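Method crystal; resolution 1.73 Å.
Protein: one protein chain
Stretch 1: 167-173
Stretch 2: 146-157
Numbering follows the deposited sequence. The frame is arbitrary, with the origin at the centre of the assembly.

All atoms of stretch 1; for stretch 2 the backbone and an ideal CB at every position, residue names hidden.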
# COMPACT_ATOMS: atom_id res chain seq x y z
N GLU A 167 24.82 -23.43 1.14
CA GLU A 167 24.27 -22.16 1.60
C GLU A 167 22.75 -22.13 1.71
O GLU A 167 22.05 -21.86 0.74
CB GLU A 167 24.72 -21.03 0.66
CG GLU A 167 24.38 -19.64 1.16
CD GLU A 167 24.74 -18.56 0.15
OE1 GLU A 167 24.66 -17.36 0.50
OE2 GLU A 167 25.10 -18.91 -1.00
N GLU A 168 22.24 -22.42 2.91
CA GLU A 168 20.79 -22.40 3.13
C GLU A 168 20.26 -20.99 2.92
O GLU A 168 20.90 -20.01 3.29
CB GLU A 168 20.47 -22.84 4.56
CG GLU A 168 20.66 -24.31 4.85
CD GLU A 168 20.22 -24.68 6.25
OE1 GLU A 168 20.82 -24.16 7.22
OE2 GLU A 168 19.27 -25.48 6.39
N ALA A 169 19.07 -20.90 2.33
CA ALA A 169 18.46 -19.60 2.10
C ALA A 169 18.18 -18.95 3.45
O ALA A 169 17.89 -19.65 4.43
CB ALA A 169 17.16 -19.77 1.32
N PRO A 170 18.28 -17.62 3.53
CA PRO A 170 18.02 -16.93 4.79
C PRO A 170 16.53 -16.96 5.12
O PRO A 170 15.70 -17.19 4.25
CB PRO A 170 18.54 -15.52 4.51
CG PRO A 170 18.24 -15.34 3.06
CD PRO A 170 18.68 -16.67 2.48
N THR A 171 16.20 -16.72 6.38
CA THR A 171 14.81 -16.73 6.82
C THR A 171 14.06 -15.49 6.36
O THR A 171 14.58 -14.37 6.42
CB THR A 171 14.72 -16.80 8.36
OG1 THR A 171 15.44 -17.94 8.83
CG2 THR A 171 13.26 -16.91 8.79
N VAL A 172 12.83 -15.68 5.88
CA VAL A 172 12.00 -14.57 5.45
C VAL A 172 10.80 -14.53 6.39
O VAL A 172 10.08 -15.53 6.52
CB VAL A 172 11.48 -14.74 4.00
CG1 VAL A 172 10.59 -13.55 3.62
CG2 VAL A 172 12.66 -14.85 3.04
N TYR A 173 10.60 -13.40 7.04
CA TYR A 173 9.50 -13.24 7.98
C TYR A 173 8.32 -12.54 7.33
O TYR A 173 8.49 -11.71 6.44
CB TYR A 173 9.95 -12.41 9.18
CG TYR A 173 11.09 -13.02 9.95
CD1 TYR A 173 10.87 -14.03 10.88
CD2 TYR A 173 12.40 -12.59 9.74
CE1 TYR A 173 11.92 -14.60 11.59
CE2 TYR A 173 13.46 -13.15 10.45
CZ TYR A 173 13.21 -14.16 11.37
OH TYR A 173 14.26 -14.71 12.07
N UNK A 146 5.68 -14.76 -4.77
CA UNK A 146 6.73 -14.97 -5.76
C UNK A 146 8.12 -14.69 -5.19
O UNK A 146 9.08 -15.38 -5.54
CB UNK A 146 6.48 -14.08 -6.98
N UNK A 147 8.23 -13.70 -4.31
CA UNK A 147 9.52 -13.37 -3.72
C UNK A 147 10.08 -14.58 -2.97
O UNK A 147 11.24 -14.94 -3.15
CB UNK A 147 9.39 -12.17 -2.78
N UNK A 148 9.24 -15.20 -2.14
CA UNK A 148 9.64 -16.37 -1.36
C UNK A 148 9.83 -17.64 -2.17
O UNK A 148 10.84 -18.34 -2.04
CB UNK A 148 8.60 -16.63 -0.27
N UNK A 149 8.85 -17.95 -3.02
CA UNK A 149 8.87 -19.17 -3.81
C UNK A 149 9.62 -19.16 -5.13
O UNK A 149 9.99 -20.22 -5.63
CB UNK A 149 7.42 -19.57 -4.10
N UNK A 150 9.84 -17.99 -5.70
CA UNK A 150 10.55 -17.94 -6.98
C UNK A 150 11.94 -17.33 -6.88
O UNK A 150 12.93 -18.01 -7.13
CB UNK A 150 9.73 -17.15 -8.00
N UNK A 151 12.03 -16.06 -6.50
CA UNK A 151 13.32 -15.39 -6.40
C UNK A 151 14.26 -15.98 -5.35
O UNK A 151 15.43 -16.23 -5.64
CB UNK A 151 13.09 -13.91 -6.09
N UNK A 152 13.76 -16.20 -4.14
CA UNK A 152 14.58 -16.75 -3.07
C UNK A 152 15.17 -18.11 -3.44
O UNK A 152 16.35 -18.38 -3.16
CB UNK A 152 13.75 -16.87 -1.79
N UNK A 153 14.36 -18.96 -4.05
CA UNK A 153 14.84 -20.29 -4.43
C UNK A 153 15.77 -20.19 -5.63
O UNK A 153 16.54 -21.10 -5.90
CB UNK A 153 13.67 -21.22 -4.74
N UNK A 154 15.69 -19.07 -6.34
CA UNK A 154 16.53 -18.85 -7.51
C UNK A 154 17.91 -18.36 -7.07
O UNK A 154 18.92 -18.70 -7.68
CB UNK A 154 15.88 -17.85 -8.46
N UNK A 155 17.94 -17.57 -6.00
CA UNK A 155 19.20 -17.05 -5.49
C UNK A 155 19.87 -18.07 -4.58
O UNK A 155 21.09 -18.07 -4.42
CB UNK A 155 18.97 -15.74 -4.74
N UNK A 156 19.06 -18.94 -3.98
CA UNK A 156 19.54 -19.98 -3.09
C UNK A 156 18.98 -21.31 -3.57
O UNK A 156 18.09 -21.89 -2.94
CB UNK A 156 19.14 -19.70 -1.64
N UNK A 157 19.49 -21.82 -4.70
CA UNK A 157 19.06 -23.08 -5.30
C UNK A 157 19.14 -24.29 -4.39
O UNK A 157 20.11 -24.47 -3.65
CB UNK A 157 19.90 -23.35 -6.55

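Position 146 opens the helix, and nothing of stretch 1 lies within 5.5 Å of its ideal CB. The residue is Asp146; its backbone O accepts from the N atoms of both 150 and 151, where the helix widens into a pi-type turn.

Position 147 points its CB toward stretch 1 but across a gap. Only a long side chain could bridge it, and the nearest group, Val172, is apolar. A large aromatic or a long aliphatic would suit. The residue is Phe147. Its ring meets Val172 edge-on, with CE2 4.2 Å from Val172 CG1.

Position 148 points sideways, its ideal CB 5.4 Å from Val172 CG1. Stretch 1 offers methyl groups here, so a medium side chain of either character could fit. The residue is Asn148. The end of its side chain comes nearer, OD1 lying 3.6 Å from Val172 CG1. This is packing only; OD1 is hydrogen-bonded elsewhere in the structure.

Positions 149, 150 and 151 are out of reach, and many residues would do. They are Lys149, Val150 and Leu151.

Position 152 points toward stretch 1. Its ideal CB is 5.3 Å from Val172 CG2 and 5.4 Å from Ala169 CB, with Pro170 beyond. An apolar side chain suits this space; leucine could fill part of it, and a long, flexible one such as methionine would reach farther. The residue is Met152, with all three chi angles m. Its CE reaches Pro170 CG at 3.5 Å, Val172 CG2 at 4.0 Å and Ala169 CB at 4.2 Å, so one methyl touches three residues.

Position 153 points away; 154 and 155 are out of reach. They are Lys153, Glu154 and Trp155.

Position 156 is the first to leave helical angles, at phi/psi -128/72. Its CB points toward stretch 1, 3.6 Å from Ala169 CB at the ideal position. Pro170 offers an apolar surface further out, and the Glu167 carboxylate lies to one side. A flat aromatic suits this, and a polar tip could be accommodated. The residue is Tyr156. Pro170 CD and Ala169 CA lie over one ring face, 3.5 and 4.0 Å from the Tyr156 ring centroid, as CH-pi contacts. Glu167 OE1 sits at the ring edge, 3.4 Å from Tyr156 CE1. A water lies 2.6 Å from Tyr156 OH and donates a weak hydrogen bond to Glu167 OE1 at 3.5 Å, linking the two side chains.

Position 157 points away, with phi -56, which a proline ring tolerates. It is Pro157, which makes no contact with stretch 1.

Stretch 2 (146-157) DFNKVLMKEWYP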
# COMPACT_ATOMS: atom_id res chain seq x y z
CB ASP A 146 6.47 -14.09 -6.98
CG ASP A 146 5.28 -14.57 -7.80
OD1 ASP A 146 4.80 -13.81 -8.67
OD2 ASP A 146 4.82 -15.71 -7.58
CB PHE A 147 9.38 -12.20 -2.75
CG PHE A 147 10.66 -11.86 -2.02
CD1 PHE A 147 11.71 -11.22 -2.67
CD2 PHE A 147 10.82 -12.20 -0.68
CE1 PHE A 147 12.90 -10.92 -2.01
CE2 PHE A 147 12.01 -11.92 -0.01
CZ PHE A 147 13.05 -11.28 -0.67
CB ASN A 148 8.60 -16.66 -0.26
CG ASN A 148 8.70 -15.71 0.92
OD1 ASN A 148 8.68 -14.49 0.76
ND2 ASN A 148 8.80 -16.28 2.12
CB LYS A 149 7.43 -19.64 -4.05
CG LYS A 149 6.65 -19.91 -2.77
CD LYS A 149 7.33 -20.98 -1.92
CE LYS A 149 6.52 -21.30 -0.67
NZ LYS A 149 7.14 -22.39 0.13
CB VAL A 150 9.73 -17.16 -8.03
CG1 VAL A 150 10.45 -17.15 -9.36
CG2 VAL A 150 8.35 -17.80 -8.19
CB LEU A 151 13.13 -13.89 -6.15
CG LEU A 151 12.65 -13.06 -7.34
CD1 LEU A 151 11.25 -13.49 -7.75
CD2 LEU A 151 12.67 -11.59 -6.98
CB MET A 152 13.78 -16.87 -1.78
CG MET A 152 13.57 -15.56 -1.04
SD MET A 152 15.13 -14.78 -0.56
CE MET A 152 15.70 -15.90 0.72
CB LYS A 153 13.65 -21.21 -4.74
CG LYS A 153 12.79 -21.48 -3.51
CD LYS A 153 11.78 -22.58 -3.75
CE LYS A 153 11.02 -22.89 -2.46
NZ LYS A 153 10.07 -24.03 -2.62
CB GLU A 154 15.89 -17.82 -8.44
CG GLU A 154 16.66 -17.57 -9.72
CD GLU A 154 15.94 -16.62 -10.65
OE1 GLU A 154 14.78 -16.90 -11.00
OE2 GLU A 154 16.54 -15.59 -11.04
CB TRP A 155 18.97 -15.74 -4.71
CG TRP A 155 18.37 -14.63 -5.53
CD1 TRP A 155 18.71 -14.28 -6.81
CD2 TRP A 155 17.37 -13.70 -5.11
NE1 TRP A 155 17.97 -13.19 -7.21
CE2 TRP A 155 17.14 -12.81 -6.18
CE3 TRP A 155 16.64 -13.53 -3.93
CZ2 TRP A 155 16.22 -11.77 -6.11
CZ3 TRP A 155 15.72 -12.49 -3.85
CH2 TRP A 155 15.52 -11.63 -4.94
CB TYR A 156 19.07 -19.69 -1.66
CG TYR A 156 19.58 -18.37 -1.12
CD1 TYR A 156 20.84 -18.28 -0.53
CD2 TYR A 156 18.81 -17.21 -1.22
CE1 TYR A 156 21.32 -17.06 -0.07
CE2 TYR A 156 19.28 -15.99 -0.76
CZ TYR A 156 20.54 -15.92 -0.18
OH TYR A 156 21.01 -14.71 0.28
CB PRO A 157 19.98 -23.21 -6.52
CG PRO A 157 21.23 -22.54 -6.06
CD PRO A 157 20.69 -21.30 -5.39
O HOH W 1 22.70 -15.02 2.20
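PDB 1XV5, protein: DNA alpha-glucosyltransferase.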